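PDB 5UCT: endoribonuclease MazF3 from Mycobacterium tuberculosis, which acts as the toxin of a type II toxin-antitoxin system, cleaving mRNA and 23S rRNA mainly within the sequence 5'-UUCCU-3'. Local coordinates for residues P47-A50 against Q56-V59. Residues are numbered along the deposited sequence; the frame is centred on the assembly and turned at random.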
loop_
_atom_site.group_PDB
_atom_site.type_symbol
_atom_site.label_atom_id
_atom_site.label_comp_id
_atom_site.label_asym_id
_atom_site.label_seq_id
_atom_site.Cartn_x
_atom_site.Cartn_y
_atom_site.Cartn_z
ATOM N N PRO A 47 6.193 -15.639 2.403
ATOM C CA PRO A 47 7.573 -16.138 2.415
ATOM C C PRO A 47 8.206 -16.117 1.031
ATOM O O PRO A 47 7.570 -16.453 0.028
ATOM C CB PRO A 47 7.431 -17.573 2.938
ATOM C CG PRO A 47 6.076 -17.628 3.581
ATOM C CD PRO A 47 5.228 -16.676 2.803
ATOM N N VAL A 48 9.474 -15.709 0.993
ATOM C CA VAL A 48 10.311 -15.786 -0.199
ATOM C C VAL A 48 11.686 -16.276 0.237
ATOM O O VAL A 48 12.114 -16.048 1.371
ATOM C CB VAL A 48 10.413 -14.429 -0.933
ATOM C CG1 VAL A 48 9.080 -14.064 -1.574
ATOM C CG2 VAL A 48 10.864 -13.338 0.025
ATOM N N ASP A 49 12.382 -16.963 -0.661
ATOM C CA ASP A 49 13.641 -17.606 -0.291
ATOM C C ASP A 49 14.642 -17.421 -1.427
ATOM O O ASP A 49 14.494 -16.541 -2.282
ATOM C CB ASP A 49 13.397 -19.081 0.063
ATOM C CG ASP A 49 14.397 -19.612 1.073
ATOM O OD1 ASP A 49 15.585 -19.232 0.995
ATOM O OD2 ASP A 49 13.993 -20.407 1.947
ATOM N N ALA A 50 15.682 -18.261 -1.432
ATOM C CA ALA A 50 16.735 -18.163 -2.437
ATOM C C ALA A 50 16.228 -18.462 -3.838
ATOM O O ALA A 50 16.855 -18.040 -4.816
ATOM C CB ALA A 50 17.885 -19.109 -2.087
ATOM N N GLN A 56 19.647 -15.486 2.306
ATOM C CA GLN A 56 18.917 -16.167 3.360
ATOM C C GLN A 56 17.412 -16.052 3.127
ATOM O O GLN A 56 16.954 -15.180 2.384
ATOM C CB GLN A 56 19.295 -15.579 4.716
ATOM C CG GLN A 56 19.287 -14.060 4.762
ATOM C CD GLN A 56 20.619 -13.488 5.206
ATOM O OE1 GLN A 56 21.678 -14.016 4.866
ATOM N NE2 GLN A 56 20.573 -12.407 5.976
ATOM N N PRO A 57 16.619 -16.938 3.736
ATOM C CA PRO A 57 15.162 -16.838 3.590
ATOM C C PRO A 57 14.637 -15.516 4.129
ATOM O O PRO A 57 15.170 -14.952 5.088
ATOM C CB PRO A 57 14.639 -18.028 4.408
ATOM C CG PRO A 57 15.771 -18.419 5.295
ATOM C CD PRO A 57 17.006 -18.127 4.512
ATOM N N SER A 58 13.576 -15.019 3.494
ATOM C CA SER A 58 13.048 -13.696 3.797
ATOM C C SER A 58 11.531 -13.717 3.632
ATOM O O SER A 58 10.937 -14.752 3.317
ATOM C CB SER A 58 13.713 -12.640 2.909
ATOM O OG SER A 58 13.612 -11.358 3.492
ATOM N N VAL A 59 10.898 -12.565 3.864
ATOM C CA VAL A 59 9.447 -12.455 3.787
ATOM C C VAL A 59 9.072 -11.107 3.189
ATOM O O VAL A 59 9.769 -10.107 3.378
ATOM C CB VAL A 59 8.771 -12.635 5.165
ATOM C CG1 VAL A 59 8.875 -14.077 5.639
ATOM C CG2 VAL A 59 9.384 -11.682 6.186
#
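The carboxylate of D49 presents one face to the pyrrolidine ring of P57, the two groups lying side by side and roughly parallel, with the ring displaced toward the OD1 side. D49 OD2 approaches P57 CB at 3.5 Å, while D49 OD1 sits 3.6 Å from P57 CA, a van der Waals contact without a polar bond. At the carboxylate edge, on the anti side of OD1, the backbone N of A50 donates a hydrogen bond of 2.6 Å to D49 OD1; it ties the acid to the next residue's backbone and limits rotation of the group. D49 CG is swung roughly anti to its own N (chi1 -151°), which carries the carboxylate across to P57. The backbone N of D49 is itself bound by the side chain of N52 in the connecting loop.

Beyond this flat pair the chains join as antiparallel strands. V48 and S58 form a hydrogen-bonded pair, V48 N giving to S58 O at 2.9 Å and S58 N to V48 O at 2.8 Å. The first donor stands well above the carbonyl plane of S58, whereas the second meets V48 O almost head-on. On the sheet face that carries V48 and S58, the CG2 methyl of V48 rests against the S58 carbonyl, 3.6 Å from S58 O, and both side chains also touch I35. S58 OG turns to the backbone O of T36, which satisfies this buried hydroxyl. The following pair, P47 with V59, is non-hydrogen-bonded; on the opposite face V59 CG1 packs against P47 CA at 4.0 Å. V59 also bonds through its backbone to T36, placing strand 58-61 between strands 45-48 and 29-36. The arrangement is the closed, loop-proximal end of a beta hairpin within the antiparallel sheet of the SH3-like PemK/MazF toxin fold.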